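Local coordinates for TipC2 (Streptococcus intermedius B196, PDB 6DHX), which is an immunity protein that probably protects its producer by recognising and neutralising an antibacterial toxin exported through the type VII secretion system, at residues I21-I25 / W170-S176. Numbering follows the deposited sequence.
Sequences IFDEI and WCSIYKS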
ATOM      1  N   ILE A  21      -0.339  10.719   8.648  1.00 20.40           N
ATOM      2  CA  ILE A  21       0.148   9.415   9.059  1.00 21.58           C
ATOM      3  C   ILE A  21       1.088   8.818   8.028  1.00 21.36           C
ATOM      4  O   ILE A  21       1.984   8.037   8.390  1.00 21.50           O
ATOM      5  CB  ILE A  21      -1.039   8.462   9.348  1.00 24.49           C
ATOM      6  CG1 ILE A  21      -0.543   7.204  10.043  1.00 24.38           C
ATOM      7  CG2 ILE A  21      -1.829   8.137   8.021  1.00 23.39           C
ATOM      8  CD1 ILE A  21      -1.693   6.413  10.740  1.00 23.57           C
ATOM      9  N   PHE A  22       0.936   9.173   6.750  1.00 18.75           N
ATOM     10  CA  PHE A  22       1.821   8.630   5.722  1.00 20.21           C
ATOM     11  C   PHE A  22       3.203   9.275   5.808  1.00 21.62           C
ATOM     12  O   PHE A  22       4.209   8.587   5.634  1.00 19.69           O
ATOM     13  CB  PHE A  22       1.206   8.829   4.319  1.00 20.99           C
ATOM     14  CG  PHE A  22      -0.196   8.242   4.249  1.00 22.05           C
ATOM     15  CD1 PHE A  22      -0.360   6.848   4.248  1.00 19.30           C
ATOM     16  CD2 PHE A  22      -1.299   9.052   4.340  1.00 24.67           C
ATOM     17  CE1 PHE A  22      -1.638   6.273   4.302  1.00 23.03           C
ATOM     18  CE2 PHE A  22      -2.607   8.485   4.397  1.00 26.36           C
ATOM     19  CZ  PHE A  22      -2.756   7.092   4.374  1.00 24.59           C
ATOM     20  N   ASP A  23       3.264  10.588   6.055  1.00 21.79           N
ATOM     21  CA  ASP A  23       4.558  11.217   6.365  1.00 22.35           C
ATOM     22  C   ASP A  23       5.222  10.515   7.545  1.00 23.30           C
ATOM     23  O   ASP A  23       6.446  10.373   7.597  1.00 21.65           O
ATOM     24  CB  ASP A  23       4.404  12.688   6.773  1.00 20.63           C
ATOM     25  CG  ASP A  23       4.105  13.629   5.623  1.00 21.74           C
ATOM     26  OD1 ASP A  23       4.409  13.358   4.440  1.00 24.13           O
ATOM     27  OD2 ASP A  23       3.567  14.733   5.935  1.00 25.94           O
ATOM     28  N   GLU A  24       4.443  10.191   8.567  1.00 19.36           N
ATOM     29  CA  GLU A  24       5.026   9.594   9.757  1.00 23.26           C
ATOM     30  C   GLU A  24       5.668   8.246   9.423  1.00 22.84           C
ATOM     31  O   GLU A  24       6.822   7.970   9.791  1.00 23.41           O
ATOM     32  CB  GLU A  24       3.904   9.486  10.798  1.00 28.70           C
ATOM     33  CG  GLU A  24       4.287   9.135  12.155  1.00 32.71           C
ATOM     34  CD  GLU A  24       3.033   9.064  13.029  1.00 33.33           C
ATOM     35  OE1 GLU A  24       2.348   8.024  12.929  1.00 26.74           O
ATOM     36  OE2 GLU A  24       2.756  10.050  13.759  1.00 29.66           O
ATOM     37  N   ILE A  25       4.950   7.406   8.683  1.00 18.89           N
ATOM     38  CA  ILE A  25       5.503   6.126   8.235  1.00 19.86           C
ATOM     39  C   ILE A  25       6.734   6.335   7.350  1.00 21.60           C
ATOM     40  O   ILE A  25       7.759   5.656   7.531  1.00 20.63           O
ATOM     41  CB  ILE A  25       4.441   5.297   7.488  1.00 20.98           C
ATOM     42  CG1 ILE A  25       3.276   4.920   8.430  1.00 19.16           C
ATOM     43  CG2 ILE A  25       5.091   4.017   6.904  1.00 23.16           C
ATOM     44  CD1 ILE A  25       1.959   4.425   7.645  1.00 21.00           C
ATOM     45  N   TRP A 170       0.698  -0.077  12.148  1.00 20.02           N
ATOM     46  CA  TRP A 170       1.638   1.026  12.358  1.00 20.13           C
ATOM     47  C   TRP A 170       1.471   1.623  13.739  1.00 20.78           C
ATOM     48  O   TRP A 170       2.456   1.848  14.466  1.00 21.48           O
ATOM     49  CB  TRP A 170       1.391   2.129  11.308  1.00 21.23           C
ATOM     50  CG  TRP A 170       2.281   3.318  11.565  1.00 19.26           C
ATOM     51  CD1 TRP A 170       1.907   4.573  12.009  1.00 18.81           C
ATOM     52  CD2 TRP A 170       3.713   3.343  11.430  1.00 20.96           C
ATOM     53  NE1 TRP A 170       3.035   5.370  12.150  1.00 20.06           N
ATOM     54  CE2 TRP A 170       4.148   4.647  11.801  1.00 21.65           C
ATOM     55  CE3 TRP A 170       4.660   2.391  11.017  1.00 18.32           C
ATOM     56  CZ2 TRP A 170       5.499   5.036  11.754  1.00 22.18           C
ATOM     57  CZ3 TRP A 170       6.042   2.780  10.971  1.00 23.88           C
ATOM     58  CH2 TRP A 170       6.430   4.082  11.338  1.00 24.15           C
ATOM     59  N   CYS A 171       0.208   1.883  14.129  1.00 21.14           N
ATOM     60  CA  CYS A 171      -0.031   2.481  15.447  1.00 21.88           C
ATOM     61  C   CYS A 171       0.281   1.519  16.595  1.00 23.74           C
ATOM     62  O   CYS A 171       0.457   1.982  17.731  1.00 26.96           O
ATOM     63  CB  CYS A 171      -1.490   3.009  15.567  1.00 24.32           C
ATOM     64  SG  CYS A 171      -1.757   4.375  14.308  1.00 27.76           S
ATOM     65  N   SER A 172       0.469   0.230  16.320  1.00 23.11           N
ATOM     66  CA  SER A 172       0.890  -0.705  17.363  1.00 23.38           C
ATOM     67  C   SER A 172       2.399  -0.729  17.576  1.00 25.40           C
ATOM     68  O   SER A 172       2.844  -1.226  18.616  1.00 27.57           O
ATOM     69  CB  SER A 172       0.433  -2.134  17.020  1.00 29.68           C
ATOM     70  OG  SER A 172       1.297  -2.751  16.083  1.00 32.21           O
ATOM     71  N   ILE A 173       3.198  -0.255  16.612  1.00 26.15           N
ATOM     72  CA  ILE A 173       4.654  -0.240  16.794  1.00 25.35           C
ATOM     73  C   ILE A 173       5.231   1.164  16.907  1.00 30.43           C
ATOM     74  O   ILE A 173       6.393   1.305  17.312  1.00 26.19           O
ATOM     75  CB  ILE A 173       5.368  -0.986  15.652  1.00 24.13           C
ATOM     76  CG1 ILE A 173       5.137  -0.229  14.339  1.00 22.81           C
ATOM     77  CG2 ILE A 173       4.845  -2.392  15.543  1.00 25.52           C
ATOM     78  CD1 ILE A 173       5.882  -0.879  13.185  1.00 23.12           C
ATOM     79  N   TYR A 174       4.463   2.199  16.597  1.00 23.55           N
ATOM     80  CA  TYR A 174       4.890   3.590  16.661  1.00 24.51           C
ATOM     81  C   TYR A 174       3.828   4.411  17.389  1.00 28.84           C
ATOM     82  O   TYR A 174       2.642   4.251  17.115  1.00 27.57           O
ATOM     83  CB  TYR A 174       5.081   4.138  15.232  1.00 21.76           C
ATOM     84  CG  TYR A 174       5.661   5.524  15.233  1.00 25.29           C
ATOM     85  CD1 TYR A 174       7.026   5.706  15.469  1.00 32.30           C
ATOM     86  CD2 TYR A 174       4.857   6.645  15.018  1.00 24.32           C
ATOM     87  CE1 TYR A 174       7.582   6.946  15.487  1.00 41.28           C
ATOM     88  CE2 TYR A 174       5.411   7.930  15.048  1.00 31.90           C
ATOM     89  CZ  TYR A 174       6.790   8.056  15.273  1.00 42.71           C
ATOM     90  OH  TYR A 174       7.417   9.283  15.320  1.00 49.74           O
ATOM     91  N   LYS A 175       4.241   5.295  18.305  1.00 26.50           N
ATOM     92  CA  LYS A 175       3.254   6.124  19.018  1.00 32.36           C
ATOM     93  C   LYS A 175       2.810   7.257  18.087  1.00 31.26           C
ATOM     94  O   LYS A 175       3.315   8.378  18.103  1.00 31.21           O
ATOM     95  CB  LYS A 175       3.821   6.630  20.340  1.00 40.54           C
ATOM     96  CG  LYS A 175       2.708   7.037  21.309  1.00 50.97           C
ATOM     97  CD  LYS A 175       3.275   7.788  22.501  1.00 58.88           C
ATOM     98  CE  LYS A 175       2.198   8.241  23.452  1.00 65.04           C
ATOM     99  NZ  LYS A 175       2.857   8.916  24.615  1.00 72.35           N
ATOM    100  N   SER A 176       1.842   6.943  17.236  1.00 26.34           N
ATOM    101  CA  SER A 176       1.449   7.861  16.170  1.00 29.70           C
ATOM    102  C   SER A 176       0.766   9.108  16.724  1.00 28.62           C
ATOM    103  O   SER A 176       0.052   9.063  17.733  1.00 29.14           O
ATOM    104  CB  SER A 176       0.493   7.156  15.190  1.00 26.60           C
ATOM    105  OG  SER A 176       0.095   8.027  14.124  1.00 26.04           O
TER
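Glu24 and Trp170 join two helices of TipC2 that pack beside its mixed beta-sheet: the first turn of helix 21-32 meets the C-terminal end of helix 151-173 and the loop that follows it. The contact illustrates how one carboxylate oxygen of a buried glutamate can tie a helix to a departing chain. Its tight part is the Trp170 indole, held between aliphatic groups on both faces. Ile25 CG1 lies 3.4 Å from the centroid of the five-membered ring, a CH-pi contact only 12° off the ring normal, while CB of Tyr174, from the indole's own segment, covers the opposite face nearer the rim. Packing thins where Ile21 CD1 and Cys171 SG are 4.1 Å apart and Cys171 is partly exposed. At another, partly exposed margin it is closer: the Tyr174 ring lies obliquely against Glu24, CE2 of Tyr174 coming within 3.3 Å of CD of Glu24. With CG anti to the backbone N (chi1 -170°) and CD anti again, the extended Glu24 side chain carries its carboxylate to the indole edge and Ser176. Its OE2 accepts the backbone N-H of Lys177, so both carboxylate oxygens are engaged. OE1 takes two bonds: Trp170 NE1 donates from the anti side, tilted from the carboxylate plane, to an oxygen lying in the indole plane (2.9 Å, N-H...O angle 158°), and Ser176 OG donates to the syn lone pair of Glu24 OE1 at 2.6 Å.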